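PDB 4KRG: phosphoethanolamine N-methyltransferase 1 from Haemonchus contortus, which probably catalyses the S-adenosylmethionine-dependent N-methylation of phosphoethanolamine, a step in nematode phosphocholine biosynthesis. Local coordinates for residues 60-65 against 81-86; 68-73 against 126-131; 90-95 against 107-112. One frame throughout, in Å; residues are numbered along the deposited sequence. Where two conformers were deposited one is given.

Interaction 1: 60-65 against 81-86. With SAH (S-adenosyl-L-homocysteine), chain D.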
loop_
_atom_site.group_PDB
_atom_site.type_symbol
_atom_site.label_atom_id
_atom_site.label_comp_id
_atom_site.label_asym_id
_atom_site.label_seq_id
_atom_site.Cartn_x
_atom_site.Cartn_y
_atom_site.Cartn_z
ATOM N N ASP A 60 22.173 8.726 7.019
ATOM C CA ASP A 60 22.130 7.936 8.243
ATOM C C ASP A 60 20.797 7.185 8.341
ATOM O O ASP A 60 19.732 7.779 8.191
ATOM C CB ASP A 60 22.320 8.841 9.472
ATOM C CG ASP A 60 23.634 9.611 9.441
ATOM O OD1 ASP A 60 24.598 9.108 8.835
ATOM O OD2 ASP A 60 23.703 10.721 10.014
ATOM N N VAL A 61 20.872 5.887 8.605
ATOM C CA VAL A 61 19.700 5.017 8.617
ATOM C C VAL A 61 19.572 4.314 9.961
ATOM O O VAL A 61 20.570 3.921 10.558
ATOM C CB VAL A 61 19.804 3.937 7.513
ATOM C CG1 VAL A 61 18.559 3.080 7.477
ATOM C CG2 VAL A 61 20.045 4.571 6.158
ATOM N N VAL A 62 18.346 4.162 10.455
ATOM C CA VAL A 62 18.127 3.315 11.615
ATOM C C VAL A 62 17.217 2.164 11.217
ATOM O O VAL A 62 16.110 2.381 10.722
ATOM C CB VAL A 62 17.579 4.093 12.844
ATOM C CG1 VAL A 62 16.288 4.818 12.515
ATOM C CG2 VAL A 62 17.380 3.149 14.021
ATOM N N ASP A 63 17.712 0.940 11.391
ATOM C CA ASP A 63 16.964 -0.268 11.038
ATOM C C ASP A 63 16.474 -0.890 12.331
ATOM O O ASP A 63 17.250 -1.506 13.058
ATOM C CB ASP A 63 17.856 -1.238 10.252
ATOM C CG ASP A 63 17.162 -2.557 9.915
ATOM O OD1 ASP A 63 15.940 -2.710 10.155
ATOM O OD2 ASP A 63 17.854 -3.457 9.386
ATOM N N ILE A 64 15.187 -0.712 12.618
ATOM C CA ILE A 64 14.615 -1.103 13.907
ATOM C C ILE A 64 13.868 -2.433 13.809
ATOM O O ILE A 64 12.960 -2.581 12.998
ATOM C CB ILE A 64 13.663 -0.017 14.420
ATOM C CG1 ILE A 64 14.388 1.327 14.455
ATOM C CG2 ILE A 64 13.127 -0.369 15.796
ATOM C CD1 ILE A 64 13.511 2.475 14.876
ATOM N N GLY A 65 14.246 -3.394 14.650
ATOM C CA GLY A 65 13.714 -4.744 14.549
ATOM C C GLY A 65 14.454 -5.492 13.457
ATOM O O GLY A 65 13.890 -6.323 12.752
ATOM N N TRP A 81 25.938 5.492 7.494
ATOM C CA TRP A 81 25.948 4.809 8.775
ATOM C C TRP A 81 24.582 4.198 9.033
ATOM O O TRP A 81 23.561 4.763 8.653
ATOM C CB TRP A 81 26.293 5.809 9.868
ATOM C CG TRP A 81 26.132 5.329 11.278
ATOM C CD1 TRP A 81 27.004 4.560 11.995
ATOM C CD2 TRP A 81 25.051 5.642 12.161
ATOM N NE1 TRP A 81 26.519 4.358 13.265
ATOM C CE2 TRP A 81 25.321 5.014 13.394
ATOM C CE3 TRP A 81 23.872 6.386 12.027
ATOM C CZ2 TRP A 81 24.454 5.109 14.489
ATOM C CZ3 TRP A 81 23.016 6.480 13.109
ATOM C CH2 TRP A 81 23.311 5.846 14.326
ATOM N N VAL A 82 24.569 3.036 9.672
ATOM C CA VAL A 82 23.322 2.368 10.015
ATOM C C VAL A 82 23.349 1.981 11.486
ATOM O O VAL A 82 24.329 1.412 11.961
ATOM C CB VAL A 82 23.113 1.097 9.169
ATOM C CG1 VAL A 82 21.760 0.459 9.475
ATOM C CG2 VAL A 82 23.248 1.413 7.686
ATOM N N LEU A 83 22.282 2.310 12.204
ATOM C CA LEU A 83 22.074 1.786 13.547
ATOM C C LEU A 83 21.090 0.634 13.468
ATOM O O LEU A 83 19.956 0.801 13.022
ATOM C CB LEU A 83 21.518 2.860 14.478
ATOM C CG LEU A 83 20.961 2.315 15.794
ATOM C CD1 LEU A 83 22.074 1.730 16.638
ATOM C CD2 LEU A 83 20.218 3.393 16.562
ATOM N N SER A 84 21.523 -0.538 13.911
ATOM C CA SER A 84 20.721 -1.742 13.782
ATOM C C SER A 84 20.308 -2.223 15.172
ATOM O O SER A 84 21.162 -2.468 16.024
ATOM C CB SER A 84 21.544 -2.806 13.073
ATOM O OG SER A 84 20.721 -3.695 12.361
ATOM N N THR A 85 19.001 -2.343 15.408
ATOM C CA THR A 85 18.492 -2.690 16.737
ATOM C C THR A 85 17.517 -3.870 16.696
ATOM O O THR A 85 16.814 -4.073 15.707
ATOM C CB THR A 85 17.764 -1.503 17.399
ATOM O OG1 THR A 85 16.464 -1.347 16.813
ATOM C CG2 THR A 85 18.546 -0.216 17.226
ATOM N N ASP A 86 17.475 -4.636 17.783
ATOM C CA ASP A 86 16.493 -5.706 17.953
ATOM C C ASP A 86 16.409 -6.029 19.435
ATOM O O ASP A 86 17.391 -5.854 20.158
ATOM C CB ASP A 86 16.901 -6.952 17.162
ATOM C CG ASP A 86 15.724 -7.860 16.845
ATOM O OD1 ASP A 86 15.095 -7.665 15.782
ATOM O OD2 ASP A 86 15.420 -8.765 17.655
HETATM N N SAH D . 12.910 -7.011 10.099
HETATM C CA SAH D . 13.663 -8.270 9.975
HETATM C CB SAH D . 13.094 -9.292 11.017
HETATM C CG SAH D . 11.588 -9.523 10.900
HETATM S SD SAH D . 10.849 -10.516 12.229
HETATM C C SAH D . 13.589 -8.801 8.600
HETATM O O SAH D . 12.575 -8.637 7.938
HETATM O OXT SAH D . 14.391 -9.644 8.261
HETATM C "C5'" SAH D . 10.674 -9.382 13.632
HETATM C "C4'" SAH D . 11.846 -8.829 14.235
HETATM O "O4'" SAH D . 11.485 -7.642 14.991
HETATM C "C3'" SAH D . 12.455 -9.767 15.197
HETATM O "O3'" SAH D . 13.859 -9.666 15.121
HETATM C "C2'" SAH D . 12.002 -9.294 16.497
HETATM O "O2'" SAH D . 12.910 -9.644 17.504
HETATM C "C1'" SAH D . 11.934 -7.827 16.299
HETATM N N9 SAH D . 11.025 -7.124 17.270
HETATM C C8 SAH D . 9.712 -7.315 17.446
HETATM N N7 SAH D . 9.284 -6.381 18.298
HETATM C C5 SAH D . 10.305 -5.601 18.659
HETATM C C6 SAH D . 10.430 -4.493 19.514
HETATM N N6 SAH D . 9.350 -3.991 20.201
HETATM N N1 SAH D . 11.644 -3.929 19.644
HETATM C C2 SAH D . 12.706 -4.390 18.994
HETATM N N3 SAH D . 12.617 -5.449 18.172
HETATM C C4 SAH D . 11.436 -6.067 17.986
#
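With CG anti to its backbone N (chi1 -157°) and the carboxylate plane turned about perpendicular to the CA-CB-CG plane (chi2 90°), Asp86 presents both oxygens to the ribose of SAH. Val62 CG2 and Leu83 CG are likewise anti to their own backbone nitrogens, which lays the two side chains alongside each other, pointing the same way, with Val62 CG2 3.8 Å from Leu83 CD2. Thr85 holds OG1 in the crowded position between N and the carbonyl carbon, and Thr85 OG1 rests 3.6 Å from Ile64 CG2. At the start of the strands, the Asp60 carboxylate stands at 88° to the Trp81 ring while Asp60 CB meets the ring edge; the acid itself pairs with Arg80.

Strands 60-64 and 81-86 run parallel, joined through helix 70-78 in the first beta-alpha-beta unit of the Rossmann-like methyltransferase fold. The bonds from Val61 N to Trp81 O through Thr85 N to Asp63 O are nearly straight, Leu83 N donating to Val61 O at 2.9 Å and Asp63 N to Leu83 O at 2.8 Å; the final one, Gly65 N to Thr85 O, is weak. On the face carrying Asp63 and Ser84, Thr72 OG1 of the helix hydrogen-bonds both Asp63 OD2 and Ser84 OG.

The carboxyl ends of both strands reach the ligand. Gly65 has positive phi, and SAH O4' would crowd a side chain here. SAH N donates to Gly65 O at 2.9 Å. Asp86 OD2 takes SAH O2' at 2.7 Å, and Asp86 OD1 takes SAH O3' at a very short 2.4 Å. Backbone amides of Gly67 and Ile88 also donate to this carboxylate, probably stabilising its charge.

Interaction 2: 68-73 against 126-131. With SAH (S-adenosyl-L-homocysteine), chain D; OPE (phosphoric acid mono-(2-amino-ethyl) ester), chain C.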
loop_
_atom_site.group_PDB
_atom_site.type_symbol
_atom_site.label_atom_id
_atom_site.label_comp_id
_atom_site.label_asym_id
_atom_site.label_seq_id
_atom_site.Cartn_x
_atom_site.Cartn_y
_atom_site.Cartn_z
ATOM N N ILE A 68 18.552 -10.629 12.569
ATOM C CA ILE A 68 19.876 -11.078 12.146
ATOM C C ILE A 68 20.479 -10.169 11.076
ATOM O O ILE A 68 21.599 -10.401 10.607
ATOM C CB ILE A 68 19.855 -12.529 11.642
ATOM C CG1 ILE A 68 18.998 -12.647 10.377
ATOM C CG2 ILE A 68 19.376 -13.467 12.745
ATOM C CD1 ILE A 68 19.025 -14.037 9.747
ATOM N N GLY A 69 19.712 -9.161 10.673
ATOM C CA GLY A 69 20.228 -8.049 9.901
ATOM C C GLY A 69 20.298 -8.210 8.401
ATOM O O GLY A 69 21.147 -7.588 7.760
ATOM N N ARG A 70 19.415 -9.016 7.820
ATOM C CA ARG A 70 19.491 -9.239 6.375
ATOM C C ARG A 70 19.323 -7.955 5.547
ATOM O O ARG A 70 19.861 -7.848 4.457
ATOM C CB ARG A 70 18.540 -10.349 5.920
ATOM C CG ARG A 70 17.103 -10.116 6.260
ATOM C CD ARG A 70 16.241 -11.346 6.006
ATOM N NE ARG A 70 14.842 -10.958 6.068
ATOM C CZ ARG A 70 14.074 -10.681 5.020
ATOM N NH1 ARG A 70 14.537 -10.775 3.782
ATOM N NH2 ARG A 70 12.828 -10.315 5.220
ATOM N N PHE A 71 18.594 -6.979 6.071
ATOM C CA PHE A 71 18.521 -5.675 5.419
ATOM C C PHE A 71 19.709 -4.794 5.800
ATOM O O PHE A 71 20.267 -4.095 4.951
ATOM C CB PHE A 71 17.212 -4.966 5.764
ATOM C CG PHE A 71 16.002 -5.604 5.157
ATOM C CD1 PHE A 71 15.754 -5.490 3.799
ATOM C CD2 PHE A 71 15.108 -6.313 5.941
ATOM C CE1 PHE A 71 14.630 -6.077 3.227
ATOM C CE2 PHE A 71 13.982 -6.900 5.374
ATOM C CZ PHE A 71 13.749 -6.781 4.015
ATOM N N THR A 72 20.078 -4.823 7.079
ATOM C CA THR A 72 21.209 -4.044 7.585
ATOM C C THR A 72 22.439 -4.271 6.728
ATOM O O THR A 72 23.137 -3.328 6.361
ATOM C CB THR A 72 21.523 -4.400 9.052
ATOM O OG1 THR A 72 20.492 -3.878 9.894
ATOM C CG2 THR A 72 22.853 -3.807 9.484
ATOM N N THR A 73 22.675 -5.533 6.386
ATOM C CA THR A 73 23.812 -5.927 5.568
ATOM C C THR A 73 23.904 -5.128 4.268
ATOM O O THR A 73 24.973 -4.642 3.911
ATOM C CB THR A 73 23.761 -7.435 5.257
ATOM O OG1 THR A 73 23.892 -8.172 6.479
ATOM C CG2 THR A 73 24.884 -7.824 4.324
ATOM N N PHE A 126 14.026 2.705 8.889
ATOM C CA PHE A 126 13.684 1.510 8.141
ATOM C C PHE A 126 13.131 0.436 9.052
ATOM O O PHE A 126 13.761 0.060 10.043
ATOM C CB PHE A 126 14.901 0.954 7.405
ATOM C CG PHE A 126 14.603 -0.292 6.619
ATOM C CD1 PHE A 126 14.143 -0.208 5.310
ATOM C CD2 PHE A 126 14.763 -1.549 7.189
ATOM C CE1 PHE A 126 13.857 -1.356 4.582
ATOM C CE2 PHE A 126 14.473 -2.702 6.463
ATOM C CZ PHE A 126 14.019 -2.601 5.165
ATOM N N THR A 127 11.954 -0.071 8.710
ATOM C CA THR A 127 11.403 -1.219 9.401
ATOM C C THR A 127 10.808 -2.178 8.381
ATOM O O THR A 127 10.499 -1.796 7.253
ATOM C CB THR A 127 10.315 -0.818 10.412
ATOM O OG1 THR A 127 9.187 -0.293 9.708
ATOM C CG2 THR A 127 10.836 0.216 11.408
ATOM N N ASN A 128 10.654 -3.428 8.790
ATOM C CA ASN A 128 10.053 -4.456 7.953
ATOM C C ASN A 128 9.510 -5.528 8.892
ATOM O O ASN A 128 10.290 -6.215 9.552
ATOM C CB ASN A 128 11.093 -5.032 6.974
ATOM C CG ASN A 128 10.490 -6.023 5.984
ATOM O OD1 ASN A 128 9.937 -5.635 4.952
ATOM N ND2 ASN A 128 10.599 -7.308 6.292
ATOM N N TRP A 129 8.181 -5.632 8.970
ATOM C CA TRP A 129 7.489 -6.499 9.939
ATOM C C TRP A 129 7.692 -6.077 11.411
ATOM O O TRP A 129 8.304 -6.814 12.181
ATOM C CB TRP A 129 7.923 -7.965 9.795
ATOM C CG TRP A 129 7.439 -8.706 8.583
ATOM C CD1 TRP A 129 6.188 -8.672 8.026
ATOM C CD2 TRP A 129 8.208 -9.616 7.798
ATOM N NE1 TRP A 129 6.134 -9.515 6.935
ATOM C CE2 TRP A 129 7.362 -10.106 6.771
ATOM C CE3 TRP A 129 9.528 -10.075 7.853
ATOM C CZ2 TRP A 129 7.799 -11.023 5.821
ATOM C CZ3 TRP A 129 9.960 -10.982 6.910
ATOM C CH2 TRP A 129 9.098 -11.449 5.905
ATOM N N LEU A 130 7.167 -4.921 11.810
ATOM C CA LEU A 130 7.359 -4.460 13.189
ATOM C C LEU A 130 6.096 -3.934 13.883
ATOM O O LEU A 130 5.833 -4.286 15.033
ATOM C CB LEU A 130 8.474 -3.415 13.272
ATOM C CG LEU A 130 8.802 -2.933 14.691
ATOM C CD1 LEU A 130 9.329 -4.079 15.552
ATOM C CD2 LEU A 130 9.792 -1.777 14.663
HETATM N N MSE A 131 5.324 -3.098 13.193
HETATM C CA MSE A 131 4.108 -2.529 13.783
HETATM C C MSE A 131 3.132 -3.609 14.257
HETATM O O MSE A 131 2.422 -3.431 15.244
HETATM C CB MSE A 131 3.389 -1.598 12.798
HETATM C CG MSE A 131 4.197 -0.418 12.276
HETATM SE SE MSE A 131 4.880 0.744 13.696
HETATM C CE MSE A 131 6.645 -0.096 13.890
HETATM N N SAH D . 12.910 -7.011 10.099
HETATM C CA SAH D . 13.663 -8.270 9.975
HETATM C CB SAH D . 13.094 -9.292 11.017
HETATM C CG SAH D . 11.588 -9.523 10.900
HETATM S SD SAH D . 10.849 -10.516 12.229
HETATM C C SAH D . 13.589 -8.801 8.600
HETATM O O SAH D . 12.575 -8.637 7.938
HETATM O OXT SAH D . 14.391 -9.644 8.261
HETATM C "C5'" SAH D . 10.674 -9.382 13.632
HETATM C "C4'" SAH D . 11.846 -8.829 14.235
HETATM O "O4'" SAH D . 11.485 -7.642 14.991
HETATM C "C3'" SAH D . 12.455 -9.767 15.197
HETATM O "O3'" SAH D . 13.859 -9.666 15.121
HETATM C "C2'" SAH D . 12.002 -9.294 16.497
HETATM O "O2'" SAH D . 12.910 -9.644 17.504
HETATM C "C1'" SAH D . 11.934 -7.827 16.299
HETATM N N9 SAH D . 11.025 -7.124 17.270
HETATM C C8 SAH D . 9.712 -7.315 17.446
HETATM N N7 SAH D . 9.284 -6.381 18.298
HETATM C C5 SAH D . 10.305 -5.601 18.659
HETATM C C6 SAH D . 10.430 -4.493 19.514
HETATM N N6 SAH D . 9.350 -3.991 20.201
HETATM N N1 SAH D . 11.644 -3.929 19.644
HETATM C C2 SAH D . 12.706 -4.390 18.994
HETATM N N3 SAH D . 12.617 -5.449 18.172
HETATM C C4 SAH D . 11.436 -6.067 17.986
HETATM C CA OPE C . 6.122 -12.903 9.194
HETATM C CB OPE C . 7.515 -12.756 9.710
HETATM O O1 OPE C . 3.879 -14.696 9.047
HETATM O O2 OPE C . 2.982 -12.416 8.974
HETATM O O3 OPE C . 2.962 -13.656 11.137
HETATM O O4 OPE C . 5.127 -12.863 10.149
HETATM N N OPE C . 7.780 -11.641 10.581
HETATM P P OPE C . 3.701 -13.420 9.837
#
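The rings of Phe71 and Phe126 meet obliquely, their planes 55° apart and the side chains crossing at about a right angle. Phe126 brings the CE2-CZ side of its ring over one face of Phe71, toward the rim, with Phe126 CE2 3.5 Å from Phe71 CG. The Asn128 side chain also crosses Phe71 at about a right angle; its amide is tilted to the ring, and ND2 lies near Phe71 CE2. Phe71 CE2 in turn comes over a face of the Arg70 guanidinium, whose own plane makes 39° with the Trp129 ring; Arg70 NH2 approaches Trp129 CZ3 at 3.4 Å.

This cluster closes round the amino acid end of SAH, where residues 70 and 71 face the loop following strand 122-126, an arrangement in keeping with the cofactor site of Rossmann-like methyltransferases. The Arg70 side chain has CG in the crowded position (chi1 58°) and then runs extended to NE, so that Arg70 NE donates to SAH OXT at 2.6 Å. SAH O receives a longer bond, 3.2 Å, from Arg70 NH2 and one of 2.9 Å from Asn128 ND2, so three donors grip the carboxylate, while SAH O also lies at the Phe71 edge, in plane. SAH N donates to Asn128 O at 2.8 Å. Glu42 forms a salt bridge with Arg70 NH1.

Trp129 touches both ligands. It has OPE CB over one face, 3.7 Å above the ring centre, and Asn128 ND2 over the opposite face, toward the rim. OPE N is 3.5 Å from Trp129 CD2, on the side of OPE CB. Gln231 holds the indole NE1.

Interaction 3: 90-95 against 107-112. With SAH (S-adenosyl-L-homocysteine), chain D.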
loop_
_atom_site.group_PDB
_atom_site.type_symbol
_atom_site.label_atom_id
_atom_site.label_comp_id
_atom_site.label_asym_id
_atom_site.label_seq_id
_atom_site.Cartn_x
_atom_site.Cartn_y
_atom_site.Cartn_z
ATOM N N SER A 90 20.381 -12.777 20.797
ATOM C CA SER A 90 21.078 -13.689 19.897
ATOM C C SER A 90 20.956 -13.238 18.441
ATOM O O SER A 90 21.855 -13.468 17.639
ATOM C CB SER A 90 20.578 -15.126 20.064
ATOM O OG SER A 90 19.578 -15.436 19.117
ATOM N N PHE A 91 19.848 -12.588 18.105
ATOM C CA PHE A 91 19.656 -12.088 16.745
ATOM C C PHE A 91 20.695 -11.015 16.439
ATOM O O PHE A 91 21.355 -11.063 15.402
ATOM C CB PHE A 91 18.234 -11.544 16.542
ATOM C CG PHE A 91 17.159 -12.609 16.556
ATOM C CD1 PHE A 91 17.482 -13.962 16.566
ATOM C CD2 PHE A 91 15.818 -12.250 16.553
ATOM C CE1 PHE A 91 16.487 -14.933 16.571
ATOM C CE2 PHE A 91 14.824 -13.215 16.567
ATOM C CZ PHE A 91 15.162 -14.556 16.574
ATOM N N ILE A 92 20.845 -10.062 17.357
ATOM C CA ILE A 92 21.849 -9.010 17.222
ATOM C C ILE A 92 23.246 -9.624 17.151
ATOM O O ILE A 92 24.102 -9.170 16.382
ATOM C CB ILE A 92 21.769 -7.997 18.382
ATOM C CG1 ILE A 92 20.643 -6.990 18.137
ATOM C CG2 ILE A 92 23.084 -7.263 18.553
ATOM C CD1 ILE A 92 20.824 -6.134 16.881
ATOM N N GLU A 93 23.475 -10.664 17.947
ATOM C CA GLU A 93 24.752 -11.366 17.912
ATOM C C GLU A 93 25.014 -12.000 16.547
ATOM O O GLU A 93 26.112 -11.892 16.013
ATOM C CB GLU A 93 24.834 -12.398 19.039
ATOM C CG GLU A 93 24.937 -11.767 20.411
ATOM C CD GLU A 93 24.739 -12.762 21.527
ATOM O OE1 GLU A 93 24.339 -13.912 21.239
ATOM O OE2 GLU A 93 24.983 -12.393 22.695
ATOM N N LYS A 94 24.004 -12.652 15.981
ATOM C CA LYS A 94 24.125 -13.205 14.630
ATOM C C LYS A 94 24.332 -12.089 13.590
ATOM O O LYS A 94 25.101 -12.248 12.648
ATOM C CB LYS A 94 22.910 -14.081 14.298
ATOM C CG LYS A 94 22.875 -14.637 12.880
ATOM C CD LYS A 94 24.190 -15.294 12.482
ATOM C CE LYS A 94 24.005 -16.768 12.178
ATOM N NZ LYS A 94 25.120 -17.298 11.343
ATOM N N ASN A 95 23.649 -10.961 13.785
ATOM C CA ASN A 95 23.807 -9.759 12.961
ATOM C C ASN A 95 25.272 -9.301 12.932
ATOM O O ASN A 95 25.849 -9.074 11.864
ATOM C CB ASN A 95 22.911 -8.657 13.546
ATOM C CG ASN A 95 22.576 -7.557 12.560
ATOM O OD1 ASN A 95 23.321 -7.287 11.618
ATOM N ND2 ASN A 95 21.445 -6.897 12.792
ATOM N N TYR A 107 25.340 -1.323 16.672
ATOM C CA TYR A 107 24.373 -2.317 17.134
ATOM C C TYR A 107 23.768 -1.965 18.481
ATOM O O TYR A 107 24.448 -1.472 19.374
ATOM C CB TYR A 107 25.029 -3.693 17.238
ATOM C CG TYR A 107 25.582 -4.183 15.934
ATOM C CD1 TYR A 107 24.760 -4.797 15.003
ATOM C CD2 TYR A 107 26.924 -4.023 15.624
ATOM C CE1 TYR A 107 25.259 -5.245 13.797
ATOM C CE2 TYR A 107 27.432 -4.474 14.417
ATOM C CZ TYR A 107 26.592 -5.084 13.513
ATOM O OH TYR A 107 27.084 -5.532 12.316
ATOM N N GLN A 108 22.485 -2.246 18.645
ATOM C CA GLN A 108 21.868 -2.028 19.942
ATOM C C GLN A 108 20.879 -3.129 20.251
ATOM O O GLN A 108 20.168 -3.591 19.365
ATOM C CB GLN A 108 21.180 -0.666 19.991
ATOM C CG GLN A 108 20.506 -0.376 21.310
ATOM C CD GLN A 108 20.130 1.071 21.464
ATOM O OE1 GLN A 108 20.984 1.960 21.422
ATOM N NE2 GLN A 108 18.849 1.321 21.654
ATOM N N ILE A 109 20.859 -3.568 21.504
ATOM C CA ILE A 109 19.847 -4.506 21.959
ATOM C C ILE A 109 18.869 -3.724 22.820
ATOM O O ILE A 109 19.263 -3.112 23.810
ATOM C CB ILE A 109 20.457 -5.644 22.795
ATOM C CG1 ILE A 109 21.532 -6.379 21.994
ATOM C CG2 ILE A 109 19.378 -6.619 23.229
ATOM C CD1 ILE A 109 22.385 -7.326 22.829
ATOM N N GLY A 110 17.599 -3.731 22.436
ATOM C CA GLY A 110 16.576 -3.030 23.189
ATOM C C GLY A 110 15.232 -3.075 22.491
ATOM O O GLY A 110 15.135 -3.424 21.313
ATOM N N ASP A 111 14.186 -2.716 23.222
ATOM C CA ASP A 111 12.845 -2.694 22.662
ATOM C C ASP A 111 12.632 -1.384 21.908
ATOM O O ASP A 111 13.018 -0.319 22.383
ATOM C CB ASP A 111 11.818 -2.837 23.788
ATOM C CG ASP A 111 10.424 -3.121 23.276
ATOM O OD1 ASP A 111 9.926 -2.347 22.431
ATOM O OD2 ASP A 111 9.824 -4.127 23.718
ATOM N N ALA A 112 12.019 -1.472 20.733
ATOM C CA ALA A 112 11.713 -0.304 19.908
ATOM C C ALA A 112 10.840 0.711 20.655
ATOM O O ALA A 112 10.894 1.916 20.395
ATOM C CB ALA A 112 11.026 -0.741 18.628
HETATM N N SAH D . 12.910 -7.011 10.099
HETATM C CA SAH D . 13.663 -8.270 9.975
HETATM C CB SAH D . 13.094 -9.292 11.017
HETATM C CG SAH D . 11.588 -9.523 10.900
HETATM S SD SAH D . 10.849 -10.516 12.229
HETATM C C SAH D . 13.589 -8.801 8.600
HETATM O O SAH D . 12.575 -8.637 7.938
HETATM O OXT SAH D . 14.391 -9.644 8.261
HETATM C "C5'" SAH D . 10.674 -9.382 13.632
HETATM C "C4'" SAH D . 11.846 -8.829 14.235
HETATM O "O4'" SAH D . 11.485 -7.642 14.991
HETATM C "C3'" SAH D . 12.455 -9.767 15.197
HETATM O "O3'" SAH D . 13.859 -9.666 15.121
HETATM C "C2'" SAH D . 12.002 -9.294 16.497
HETATM O "O2'" SAH D . 12.910 -9.644 17.504
HETATM C "C1'" SAH D . 11.934 -7.827 16.299
HETATM N N9 SAH D . 11.025 -7.124 17.270
HETATM C C8 SAH D . 9.712 -7.315 17.446
HETATM N N7 SAH D . 9.284 -6.381 18.298
HETATM C C5 SAH D . 10.305 -5.601 18.659
HETATM C C6 SAH D . 10.430 -4.493 19.514
HETATM N N6 SAH D . 9.350 -3.991 20.201
HETATM N N1 SAH D . 11.644 -3.929 19.644
HETATM C C2 SAH D . 12.706 -4.390 18.994
HETATM N N3 SAH D . 12.617 -5.449 18.172
HETATM C C4 SAH D . 11.436 -6.067 17.986
#
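Helix 89-98 and strand 105-109 are the last two elements of the beta-alpha-beta unit that begins with strand 81-86, and here they pack nearly antiparallel, at 168°, with axes 8.8 Å apart. Ile92 is the hub on the helix. With CG1 anti to the carbonyl carbon, Ile92 CD1 comes to 3.6 Å from Gln108 O, while Ile92 CG2, on the other branch, lies 3.9 Å from Ile109 CG1; the two isoleucines cross obliquely. One turn on, Asn95 points its amide at the edge of the Tyr107 ring, Asn95 OD1 being 3.6 Å from Tyr107 CE1 in the ring plane, with amide and ring planes 76° apart. These are van der Waals contacts, and Asn95 finds weak hydrogen bonds with Asn99, Gly67 and Ser84.

Past the strand, the chain turns to the adenine. Ala112 N donates to SAH N1 at 2.7 Å, close to straight at 167°, and SAH N6 donates to Asp111 OD1 at 2.8 Å. Asp111 OD2 forms a salt bridge with Arg13. Reading both N1 and N6 by an acidic side chain and the following backbone amide is typical of the adenine site in Rossmann-like methyltransferases.

In the fold
All three interactions lie in the Rossmann-like methyltransferase domain, their centres 8 to 11 Å apart, and each touches SAH. Interaction 1 comes first along the chain and is followed by interaction 3; interaction 2 starts between the strands of interaction 1 and closes only after interaction 3. Strand 81-86 is shared ground: it pairs with strand 60-64 on one side and with strand 105-109 on the other, Ser84 O and Gln108 N probably being hydrogen-bonded. Asp63 packs on Phe126 between interactions 1 and 2, and Ile68 on Lys94 between 2 and 3. Together they place ribose, amino acid and adenine contacts at the C-terminal ends of the parallel strands, with phosphoethanolamine reached through Trp129 of interaction 2.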